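Long-range contacts in CCHC-type domain-containing protein (Trypanosoma brucei brucei, PDB 7C4C), which binds zinc ions and nucleotides and probably acts as a 3'-5' RNA exonuclease: residues Phe100-Arg105 with Val121-Val126; Gln125-Ala130 with Val213-Leu218; Ser142-Val147 with Arg193-Leu198. One frame throughout, in Å; residues are numbered along the deposited sequence.

Contact 1. Residues Phe100-Arg105 with Val121-Val126. With 5GP (guanosine-5'-monophosphate), chain P.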
loop_
_atom_site.group_PDB
_atom_site.type_symbol
_atom_site.label_atom_id
_atom_site.label_comp_id
_atom_site.label_asym_id
_atom_site.label_seq_id
_atom_site.Cartn_x
_atom_site.Cartn_y
_atom_site.Cartn_z
ATOM N N PHE A 100 7.714 -2.742 -9.664
ATOM C CA PHE A 100 8.551 -2.950 -8.494
ATOM C C PHE A 100 7.860 -2.335 -7.293
ATOM O O PHE A 100 6.930 -1.534 -7.429
ATOM C CB PHE A 100 9.946 -2.317 -8.673
ATOM C CG PHE A 100 10.771 -2.950 -9.761
ATOM C CD1 PHE A 100 10.514 -2.672 -11.092
ATOM C CD2 PHE A 100 11.814 -3.820 -9.447
ATOM C CE1 PHE A 100 11.262 -3.254 -12.098
ATOM C CE2 PHE A 100 12.571 -4.412 -10.450
ATOM C CZ PHE A 100 12.286 -4.126 -11.783
ATOM N N PHE A 101 8.326 -2.720 -6.109
ATOM C CA PHE A 101 8.038 -1.996 -4.874
ATOM C C PHE A 101 9.390 -1.579 -4.312
ATOM O O PHE A 101 10.127 -2.423 -3.786
ATOM C CB PHE A 101 7.254 -2.850 -3.886
ATOM C CG PHE A 101 6.632 -2.057 -2.769
ATOM C CD1 PHE A 101 5.390 -1.460 -2.939
ATOM C CD2 PHE A 101 7.282 -1.907 -1.559
ATOM C CE1 PHE A 101 4.804 -0.729 -1.908
ATOM C CE2 PHE A 101 6.700 -1.161 -0.506
ATOM C CZ PHE A 101 5.471 -0.575 -0.682
ATOM N N ASP A 102 9.714 -0.286 -4.425
ATOM C CA ASP A 102 11.072 0.236 -4.203
ATOM C C ASP A 102 12.067 -0.439 -5.140
ATOM O O ASP A 102 12.546 -1.539 -4.858
ATOM C CB ASP A 102 11.561 0.081 -2.747
ATOM C CG ASP A 102 12.975 0.693 -2.532
ATOM O OD1 ASP A 102 13.464 1.370 -3.466
ATOM O OD2 ASP A 102 13.564 0.591 -1.429
ATOM N N CYS A 103 12.406 0.227 -6.236
ATOM C CA CYS A 103 13.195 -0.382 -7.297
ATOM C C CYS A 103 14.680 -0.081 -7.190
ATOM O O CYS A 103 15.447 -0.640 -7.977
ATOM C CB CYS A 103 12.704 0.093 -8.666
ATOM S SG CYS A 103 13.068 1.828 -9.012
ATOM N N ARG A 104 15.091 0.772 -6.239
ATOM C CA ARG A 104 16.430 1.375 -6.236
ATOM C C ARG A 104 17.537 0.322 -6.254
ATOM O O ARG A 104 18.346 0.260 -7.190
ATOM C CB ARG A 104 16.587 2.288 -5.016
ATOM C CG ARG A 104 15.842 3.605 -5.146
ATOM C CD ARG A 104 15.802 4.360 -3.841
ATOM N NE ARG A 104 15.126 3.600 -2.798
ATOM C CZ ARG A 104 14.921 4.049 -1.562
ATOM N NH1 ARG A 104 15.332 5.262 -1.211
ATOM N NH2 ARG A 104 14.300 3.279 -0.673
ATOM N N ARG A 105 17.598 -0.508 -5.220
ATOM C CA ARG A 105 18.663 -1.495 -5.155
ATOM C C ARG A 105 18.465 -2.621 -6.167
ATOM O O ARG A 105 19.452 -3.181 -6.667
ATOM C CB ARG A 105 18.750 -2.048 -3.745
ATOM C CG ARG A 105 18.610 -0.969 -2.706
ATOM C CD ARG A 105 19.901 -0.721 -1.993
ATOM N NE ARG A 105 20.935 -0.125 -2.838
ATOM C CZ ARG A 105 21.160 1.186 -2.930
ATOM N NH1 ARG A 105 20.400 2.040 -2.246
ATOM N NH2 ARG A 105 22.146 1.644 -3.702
ATOM N N VAL A 121 9.276 0.698 -16.442
ATOM C CA VAL A 121 9.267 0.415 -15.010
ATOM C C VAL A 121 8.277 1.345 -14.329
ATOM O O VAL A 121 8.146 2.513 -14.718
ATOM C CB VAL A 121 10.681 0.587 -14.429
ATOM C CG1 VAL A 121 10.701 0.344 -12.935
ATOM C CG2 VAL A 121 11.650 -0.346 -15.150
ATOM N N LEU A 122 7.584 0.830 -13.305
ATOM C CA LEU A 122 6.690 1.628 -12.461
ATOM C C LEU A 122 6.885 1.175 -11.020
ATOM O O LEU A 122 6.670 -0.004 -10.714
ATOM C CB LEU A 122 5.231 1.464 -12.880
ATOM C CG LEU A 122 4.230 2.088 -11.916
ATOM C CD1 LEU A 122 4.312 3.585 -12.068
ATOM C CD2 LEU A 122 2.803 1.617 -12.185
ATOM N N ASP A 123 7.303 2.092 -10.132
ATOM C CA ASP A 123 7.590 1.731 -8.741
ATOM C C ASP A 123 6.359 2.068 -7.895
ATOM O O ASP A 123 5.981 3.240 -7.773
ATOM C CB ASP A 123 8.852 2.445 -8.249
ATOM C CG ASP A 123 9.241 2.058 -6.808
ATOM O OD1 ASP A 123 8.562 1.200 -6.200
ATOM O OD2 ASP A 123 10.284 2.556 -6.316
ATOM N N LEU A 124 5.723 1.048 -7.303
ATOM C CA LEU A 124 4.458 1.319 -6.606
ATOM C C LEU A 124 4.655 1.937 -5.234
ATOM O O LEU A 124 3.774 2.664 -4.766
ATOM C CB LEU A 124 3.592 0.065 -6.466
ATOM C CG LEU A 124 3.267 -0.627 -7.792
ATOM C CD1 LEU A 124 2.708 -2.028 -7.531
ATOM C CD2 LEU A 124 2.301 0.199 -8.576
ATOM N N GLN A 125 5.766 1.648 -4.558
ATOM C CA GLN A 125 6.086 2.420 -3.363
ATOM C C GLN A 125 6.175 3.894 -3.707
ATOM O O GLN A 125 5.647 4.746 -2.981
ATOM C CB GLN A 125 7.400 1.947 -2.741
ATOM C CG GLN A 125 7.695 2.564 -1.381
ATOM C CD GLN A 125 9.102 2.267 -0.852
ATOM O OE1 GLN A 125 10.089 2.642 -1.475
ATOM N NE2 GLN A 125 9.192 1.620 0.315
ATOM N N VAL A 126 6.832 4.212 -4.822
ATOM C CA VAL A 126 6.911 5.598 -5.269
ATOM C C VAL A 126 5.521 6.094 -5.642
ATOM O O VAL A 126 5.168 7.251 -5.384
ATOM C CB VAL A 126 7.912 5.722 -6.441
ATOM C CG1 VAL A 126 7.657 6.970 -7.270
ATOM C CG2 VAL A 126 9.335 5.715 -5.913
HETATM P P 5GP P . 10.409 2.027 7.008
HETATM O O1P 5GP P . 9.578 3.189 7.509
HETATM O O2P 5GP P . 11.898 2.255 7.116
HETATM O O3P 5GP P . 9.963 0.664 7.487
HETATM O "O5'" 5GP P . 10.126 1.983 5.438
HETATM C "C5'" 5GP P . 10.258 0.772 4.702
HETATM C "C4'" 5GP P . 10.789 1.014 3.308
HETATM O "O4'" 5GP P . 11.707 2.145 3.322
HETATM C "C3'" 5GP P . 11.586 -0.131 2.684
HETATM O "O3'" 5GP P . 10.780 -1.100 2.031
HETATM C "C2'" 5GP P . 12.549 0.588 1.749
HETATM O "O2'" 5GP P . 11.899 0.944 0.536
HETATM C "C1'" 5GP P . 12.849 1.858 2.545
HETATM N N9 5GP P . 13.992 1.680 3.473
HETATM C C8 5GP P . 14.017 2.104 4.751
HETATM N N7 5GP P . 15.201 1.781 5.322
HETATM C C5 5GP P . 15.934 1.145 4.382
HETATM C C6 5GP P . 17.208 0.597 4.390
HETATM O O6 5GP P . 17.893 0.652 5.435
HETATM N N1 5GP P . 17.686 0.016 3.280
HETATM C C2 5GP P . 16.952 -0.047 2.155
HETATM N N2 5GP P . 17.447 -0.640 1.035
HETATM N N3 5GP P . 15.709 0.481 2.123
HETATM C C4 5GP P . 15.177 1.085 3.220
#
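The carboxylate of Asp123 reaches across to two successive backbone N-H groups, those of Asp102 and Cys103. Asp123 holds its CG anti to the backbone N (chi1 -178°), which carries the carboxylate over to the 102-103 turn; there OD1 takes Asp102 N at 2.6 Å on its syn side by a bent bond, while OD2 takes Cys103 N at 3.2 Å from above the carboxylate plane. The same OD1 weakly caps helix 124-136 through Gln125 N, so one side chain ties the turn after strand 97-100 to the start of the next helix. Behind it the backbones pair in parallel: Phe100 N donates to Leu122 O, and Leu124 N returns to Phe100 O at 2.9 Å. The Phe100 ring meets Val121 obliquely, Phe100 CD1 to Val121 CG1 3.5 Å. Phe101 turns one ring face to Gln125, whose CB sits over the ring centre, 3.7 Å from the centroid, in a CH-pi contact. From there Gln125 runs out extended beyond CG, ending alongside Asp102. Together they hold the ribose of GMP: Gln125 NE2 gives a hydrogen bond to O2' at 2.8 Å, and O2' gives one to Asp102 OD2 at 2.6 Å. Arg104 grips Asp102 side-on, NE to OD1 at 2.9 Å and NH2 to OD2; OD1 also caps the Arg104 backbone N, which comes from the opposite face of the carboxylate. This cation probably eases the closeness of the Asp102 and Asp123 carboxylates. Its NH1 goes on to Asp237 and the carbonyl of Pro240, and Gln125 OE1 accepts from Arg141. Strand 97-100, helix 104-114 and strand 121-123 form a beta-alpha-beta unit of the RNase H-like exonuclease fold, its two turns holding the ribose 2'-hydroxyl.

Contact 2. Residues Gln125-Ala130 with Val213-Leu218. With 5GP (guanosine-5'-monophosphate), chain P.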
loop_
_atom_site.group_PDB
_atom_site.type_symbol
_atom_site.label_atom_id
_atom_site.label_comp_id
_atom_site.label_asym_id
_atom_site.label_seq_id
_atom_site.Cartn_x
_atom_site.Cartn_y
_atom_site.Cartn_z
ATOM N N GLN A 125 5.766 1.648 -4.558
ATOM C CA GLN A 125 6.086 2.420 -3.363
ATOM C C GLN A 125 6.175 3.894 -3.707
ATOM O O GLN A 125 5.647 4.746 -2.981
ATOM C CB GLN A 125 7.400 1.947 -2.741
ATOM C CG GLN A 125 7.695 2.564 -1.381
ATOM C CD GLN A 125 9.102 2.267 -0.852
ATOM O OE1 GLN A 125 10.089 2.642 -1.475
ATOM N NE2 GLN A 125 9.192 1.620 0.315
ATOM N N VAL A 126 6.832 4.212 -4.822
ATOM C CA VAL A 126 6.911 5.598 -5.269
ATOM C C VAL A 126 5.521 6.094 -5.642
ATOM O O VAL A 126 5.168 7.251 -5.384
ATOM C CB VAL A 126 7.912 5.722 -6.441
ATOM C CG1 VAL A 126 7.657 6.970 -7.270
ATOM C CG2 VAL A 126 9.335 5.715 -5.913
ATOM N N PHE A 127 4.692 5.212 -6.213
ATOM C CA PHE A 127 3.322 5.601 -6.517
ATOM C C PHE A 127 2.583 6.010 -5.250
ATOM O O PHE A 127 1.943 7.069 -5.201
ATOM C CB PHE A 127 2.600 4.457 -7.218
ATOM C CG PHE A 127 1.447 4.893 -8.062
ATOM C CD1 PHE A 127 0.727 6.035 -7.763
ATOM C CD2 PHE A 127 1.094 4.159 -9.179
ATOM C CE1 PHE A 127 -0.333 6.433 -8.562
ATOM C CE2 PHE A 127 0.034 4.551 -9.981
ATOM C CZ PHE A 127 -0.678 5.688 -9.674
ATOM N N PHE A 128 2.676 5.186 -4.207
ATOM C CA PHE A 128 1.979 5.478 -2.964
ATOM C C PHE A 128 2.458 6.792 -2.359
ATOM O O PHE A 128 1.645 7.605 -1.896
ATOM C CB PHE A 128 2.177 4.326 -1.979
ATOM C CG PHE A 128 1.366 4.459 -0.726
ATOM C CD1 PHE A 128 0.054 4.007 -0.687
ATOM C CD2 PHE A 128 1.914 5.043 0.420
ATOM C CE1 PHE A 128 -0.714 4.125 0.478
ATOM C CE2 PHE A 128 1.155 5.165 1.592
ATOM C CZ PHE A 128 -0.164 4.712 1.614
ATOM N N THR A 129 3.776 7.019 -2.340
ATOM C CA THR A 129 4.272 8.299 -1.841
ATOM C C THR A 129 3.809 9.445 -2.729
ATOM O O THR A 129 3.521 10.539 -2.236
ATOM C CB THR A 129 5.802 8.281 -1.739
ATOM O OG1 THR A 129 6.215 7.313 -0.750
ATOM C CG2 THR A 129 6.337 9.665 -1.372
ATOM N N ALA A 130 3.697 9.211 -4.035
ATOM C CA ALA A 130 3.220 10.272 -4.913
ATOM C C ALA A 130 1.821 10.717 -4.508
ATOM O O ALA A 130 1.509 11.912 -4.526
ATOM C CB ALA A 130 3.244 9.804 -6.365
ATOM N N VAL A 213 1.100 7.855 -15.649
ATOM C CA VAL A 213 2.174 8.274 -16.540
ATOM C C VAL A 213 3.157 9.166 -15.792
ATOM O O VAL A 213 4.373 9.096 -16.007
ATOM C CB VAL A 213 1.579 8.966 -17.781
ATOM C CG1 VAL A 213 2.540 9.980 -18.353
ATOM C CG2 VAL A 213 1.259 7.928 -18.828
ATOM N N ALA A 214 2.650 9.989 -14.876
ATOM C CA ALA A 214 3.525 10.854 -14.098
ATOM C C ALA A 214 4.424 10.036 -13.176
ATOM O O ALA A 214 5.610 10.352 -13.020
ATOM C CB ALA A 214 2.688 11.853 -13.296
ATOM N N VAL A 215 3.879 8.981 -12.564
ATOM C CA VAL A 215 4.699 8.114 -11.729
ATOM C C VAL A 215 5.631 7.267 -12.582
ATOM O O VAL A 215 6.746 6.938 -12.156
ATOM C CB VAL A 215 3.806 7.243 -10.839
ATOM C CG1 VAL A 215 4.673 6.423 -9.876
ATOM C CG2 VAL A 215 2.834 8.126 -10.079
ATOM N N GLU A 216 5.206 6.894 -13.789
ATOM C CA GLU A 216 6.140 6.260 -14.712
ATOM C C GLU A 216 7.323 7.180 -14.998
ATOM O O GLU A 216 8.477 6.734 -15.044
ATOM C CB GLU A 216 5.425 5.878 -16.010
ATOM C CG GLU A 216 4.416 4.734 -15.889
ATOM C CD GLU A 216 3.725 4.390 -17.228
ATOM O OE1 GLU A 216 3.697 5.254 -18.143
ATOM O OE2 GLU A 216 3.221 3.248 -17.366
ATOM N N ARG A 217 7.064 8.475 -15.171
ATOM C CA ARG A 217 8.159 9.395 -15.465
ATOM C C ARG A 217 9.032 9.617 -14.234
ATOM O O ARG A 217 10.256 9.761 -14.353
ATOM C CB ARG A 217 7.610 10.725 -15.995
ATOM C CG ARG A 217 6.795 10.602 -17.289
ATOM C CD ARG A 217 6.619 11.946 -18.018
ATOM N NE ARG A 217 6.242 13.031 -17.114
ATOM C CZ ARG A 217 4.988 13.403 -16.847
ATOM N NH1 ARG A 217 3.967 12.782 -17.423
ATOM N NH2 ARG A 217 4.752 14.401 -16.000
ATOM N N LEU A 218 8.433 9.617 -13.043
ATOM C CA LEU A 218 9.243 9.752 -11.845
ATOM C C LEU A 218 10.093 8.502 -11.623
ATOM O O LEU A 218 11.298 8.604 -11.353
ATOM C CB LEU A 218 8.340 10.058 -10.651
ATOM C CG LEU A 218 8.927 10.023 -9.247
ATOM C CD1 LEU A 218 10.172 10.858 -9.196
ATOM C CD2 LEU A 218 7.901 10.577 -8.274
HETATM P P 5GP P . 10.409 2.027 7.008
HETATM O O1P 5GP P . 9.578 3.189 7.509
HETATM O O2P 5GP P . 11.898 2.255 7.116
HETATM O O3P 5GP P . 9.963 0.664 7.487
HETATM O "O5'" 5GP P . 10.126 1.983 5.438
HETATM C "C5'" 5GP P . 10.258 0.772 4.702
HETATM C "C4'" 5GP P . 10.789 1.014 3.308
HETATM O "O4'" 5GP P . 11.707 2.145 3.322
HETATM C "C3'" 5GP P . 11.586 -0.131 2.684
HETATM O "O3'" 5GP P . 10.780 -1.100 2.031
HETATM C "C2'" 5GP P . 12.549 0.588 1.749
HETATM O "O2'" 5GP P . 11.899 0.944 0.536
HETATM C "C1'" 5GP P . 12.849 1.858 2.545
HETATM N N9 5GP P . 13.992 1.680 3.473
HETATM C C8 5GP P . 14.017 2.104 4.751
HETATM N N7 5GP P . 15.201 1.781 5.322
HETATM C C5 5GP P . 15.934 1.145 4.382
HETATM C C6 5GP P . 17.208 0.597 4.390
HETATM O O6 5GP P . 17.893 0.652 5.435
HETATM N N1 5GP P . 17.686 0.016 3.280
HETATM C C2 5GP P . 16.952 -0.047 2.155
HETATM N N2 5GP P . 17.447 -0.640 1.035
HETATM N N3 5GP P . 15.709 0.481 2.123
HETATM C C4 5GP P . 15.177 1.085 3.220
#
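Helix 125-130 and helix 213-218 run at 121° to each other, their axes 9.8 Å apart at closest approach, with Phe127 and Val215 bringing their CA atoms nearest, at 5.9 Å. This is apolar helix-helix packing on one flank of the exonuclease domain: helix 124-136 follows directly on the strand at the edge of the central sheet, and helix 212-226 packs across helix 124-136 and touches the edge strand 121-123. Val215 is the side chain that enters the groove. Its CG1, anti to the backbone N (chi1 -175°), runs in against the backbone of Phe127, 3.7 Å from the Phe127 CA, and also touches Val126 CG1. The other methyl, CG2, turns to the Phe127 ring and to the methyl of Ala130, its distance to Ala130 CB being 4.1 Å. Val215 therefore straddles one turn of the facing helix, with Val126 and Ala130 bordering it and Phe127 between them. Leu122 of strand 121-123 packs on Val215 as well.

One turn further along, Leu218 extends the apolar seam. Its CD2 reaches Val126 CG1 at 3.8 Å, the two side chains meeting at a slant, while Trp247, Leu248 and Tyr251 of helix 245-251 cover Leu218 from another direction. Val126 thus has both partners on one methyl, CG1. The Phe127 ring receives Val215 on a face, nearer the rim than the middle: CG2 stands 3.9 Å from the ring centroid, 18° off the normal, and 3.8 Å from the Phe127 CD1 atom.

Contact 3. Residues Ser142-Val147 with Arg193-Leu198. With ZN (zinc ion), chain E.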
loop_
_atom_site.group_PDB
_atom_site.type_symbol
_atom_site.label_atom_id
_atom_site.label_comp_id
_atom_site.label_asym_id
_atom_site.label_seq_id
_atom_site.Cartn_x
_atom_site.Cartn_y
_atom_site.Cartn_z
ATOM N N SER A 142 6.650 4.139 2.530
ATOM C CA SER A 142 6.041 3.154 3.410
ATOM C C SER A 142 6.479 1.761 2.990
ATOM O O SER A 142 6.731 1.504 1.808
ATOM C CB SER A 142 4.511 3.221 3.369
ATOM O OG SER A 142 4.053 4.508 3.719
ATOM N N GLY A 143 6.540 0.859 3.964
ATOM C CA GLY A 143 6.818 -0.528 3.664
ATOM C C GLY A 143 5.610 -1.210 3.071
ATOM O O GLY A 143 4.495 -0.689 3.110
HETATM N N MSE A 144 5.848 -2.388 2.497
HETATM C CA MSE A 144 4.794 -3.154 1.845
HETATM C C MSE A 144 3.709 -3.516 2.852
HETATM O O MSE A 144 2.515 -3.435 2.545
HETATM C CB MSE A 144 5.362 -4.421 1.188
HETATM C CG MSE A 144 4.304 -5.311 0.517
HETATM SE SE MSE A 144 3.119 -4.361 -0.773
HETATM C CE MSE A 144 4.155 -4.723 -2.402
ATOM N N GLY A 145 4.130 -3.918 4.054
ATOM C CA GLY A 145 3.167 -4.192 5.108
ATOM C C GLY A 145 2.172 -3.061 5.291
ATOM O O GLY A 145 0.957 -3.271 5.224
ATOM N N TYR A 146 2.675 -1.834 5.487
ATOM C CA TYR A 146 1.789 -0.687 5.675
ATOM C C TYR A 146 0.891 -0.456 4.463
ATOM O O TYR A 146 -0.303 -0.174 4.611
ATOM C CB TYR A 146 2.599 0.580 5.971
ATOM C CG TYR A 146 1.722 1.800 6.195
ATOM C CD1 TYR A 146 1.309 2.588 5.132
ATOM C CD2 TYR A 146 1.300 2.147 7.468
ATOM C CE1 TYR A 146 0.497 3.679 5.326
ATOM C CE2 TYR A 146 0.494 3.237 7.677
ATOM C CZ TYR A 146 0.091 4.007 6.601
ATOM O OH TYR A 146 -0.719 5.112 6.799
ATOM N N VAL A 147 1.462 -0.511 3.254
ATOM C CA VAL A 147 0.703 -0.119 2.065
ATOM C C VAL A 147 -0.413 -1.120 1.790
ATOM O O VAL A 147 -1.541 -0.735 1.454
ATOM C CB VAL A 147 1.637 0.036 0.842
ATOM C CG1 VAL A 147 0.822 0.307 -0.412
ATOM C CG2 VAL A 147 2.644 1.170 1.041
ATOM N N ARG A 193 3.536 -11.457 -5.542
ATOM C CA ARG A 193 2.078 -11.496 -5.421
ATOM C C ARG A 193 1.534 -10.195 -4.850
ATOM O O ARG A 193 0.488 -9.705 -5.292
ATOM C CB ARG A 193 1.622 -12.652 -4.523
ATOM C CG ARG A 193 1.773 -14.037 -5.089
ATOM C CD ARG A 193 0.922 -15.051 -4.311
ATOM N NE ARG A 193 1.435 -16.400 -4.519
ATOM C CZ ARG A 193 2.193 -17.059 -3.639
ATOM N NH1 ARG A 193 2.507 -16.503 -2.469
ATOM N NH2 ARG A 193 2.637 -18.278 -3.932
ATOM N N HIS A 194 2.199 -9.644 -3.831
ATOM C CA HIS A 194 1.701 -8.407 -3.242
ATOM C C HIS A 194 1.804 -7.262 -4.232
ATOM O O HIS A 194 0.935 -6.386 -4.262
ATOM C CB HIS A 194 2.473 -8.055 -1.975
ATOM C CG HIS A 194 2.379 -9.084 -0.894
ATOM N ND1 HIS A 194 3.412 -9.326 -0.012
ATOM C CD2 HIS A 194 1.368 -9.908 -0.530
ATOM C CE1 HIS A 194 3.045 -10.266 0.841
ATOM N NE2 HIS A 194 1.811 -10.636 0.548
ATOM N N ILE A 195 2.863 -7.254 -5.043
ATOM C CA ILE A 195 3.087 -6.147 -5.973
ATOM C C ILE A 195 2.009 -6.125 -7.041
ATOM O O ILE A 195 1.409 -5.080 -7.315
ATOM C CB ILE A 195 4.493 -6.240 -6.596
ATOM C CG1 ILE A 195 5.565 -6.007 -5.517
ATOM C CG2 ILE A 195 4.633 -5.268 -7.798
ATOM C CD1 ILE A 195 6.992 -6.248 -6.020
ATOM N N LEU A 196 1.738 -7.274 -7.659
ATOM C CA LEU A 196 0.712 -7.313 -8.697
ATOM C C LEU A 196 -0.668 -7.025 -8.116
ATOM O O LEU A 196 -1.458 -6.274 -8.710
ATOM C CB LEU A 196 0.732 -8.669 -9.406
ATOM C CG LEU A 196 -0.210 -8.815 -10.603
ATOM C CD1 LEU A 196 0.324 -8.004 -11.786
ATOM C CD2 LEU A 196 -0.358 -10.280 -10.986
ATOM N N LEU A 197 -0.980 -7.611 -6.957
ATOM C CA LEU A 197 -2.257 -7.309 -6.321
ATOM C C LEU A 197 -2.382 -5.816 -6.091
ATOM O O LEU A 197 -3.438 -5.223 -6.337
ATOM C CB LEU A 197 -2.387 -8.081 -5.001
ATOM C CG LEU A 197 -3.597 -7.913 -4.081
ATOM C CD1 LEU A 197 -3.709 -9.111 -3.155
ATOM C CD2 LEU A 197 -3.451 -6.701 -3.232
ATOM N N LEU A 198 -1.300 -5.187 -5.644
ATOM C CA LEU A 198 -1.352 -3.761 -5.347
ATOM C C LEU A 198 -1.601 -2.945 -6.610
ATOM O O LEU A 198 -2.361 -1.968 -6.577
ATOM C CB LEU A 198 -0.065 -3.334 -4.655
ATOM C CG LEU A 198 -0.049 -1.901 -4.155
ATOM C CD1 LEU A 198 -1.113 -1.715 -3.061
ATOM C CD2 LEU A 198 1.347 -1.551 -3.648
HETATM ZN ZN ZN E . 1.385 -12.807 0.982
HETATM O O HOH W 1 0.898 -14.196 -0.848
#
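Selenomethionine Met144 and Val147, one turn apart on helix 144-152, point at His194, Ile195 and Leu198 of helix 182-202, and the inner half of this interface is the closely packed one. Met144 leaves its helix extended at first, then bends at chi2 (52°) and chi3, which brings its terminal methyl against the second helix, across Ile195: Met144 CE is 3.7 Å from Ile195 CG1 and 3.8 Å from His194 CB. Val147 CG1 sits against both methyls of Leu198, the nearer being CD2 at 3.8 Å. The Phe101 ring touches Met144 and Val147 as well, and Phe128 backs Val147, so Val147 and Leu198 are buried, while Met144 stays partly exposed.

Toward the zinc the contacts thin out. The selenium packs on His194 CB at 3.9 Å but reaches Leu198 CD2 only at 4.4 Å, and Met144 CG lies 4.1 Å from His194 ND1, meeting the ring obliquely. The far end of that ring carries the zinc: NE2 binds it together with Glu158 and a water, which also accepts a hydrogen bond from Arg193 NH1 at 3.2 Å. Arg193 and His194 also make crystal contacts. At the other margin, partly exposed Gly143 touches a bound GMP. Helix 182-202 also carries Asp191, a metal ligand of the DEDD-type exonuclease site, so the contact packs a flanking helix onto a metal-bearing helix characteristic of this fold.

Contacts 1 and 2 share Gln125 and Val126 at the start of helix 124-136, and their centres lie about 9 Å apart: Gln125 reaches the ribose, while Val126 turns to helix 212-226. Leu122 CD1 bridges them, 3.6 Å from Val215 CG1. The centres of contacts 1 and 3 are about 11 Å apart, and the two are joined by a probable hydrogen bond from Gln125 NE2 to Ser142 O at 2.9 Å and by Phe101. Phe128 links contacts 2 and 3, with its CD1 3.8 Å from Val147 CG1. Around the metal site, the side chains of Phe101 and Ile195 each come to about 6 Å from bound manganese; the side chain of Val126 is about 13 Å from a bound manganese.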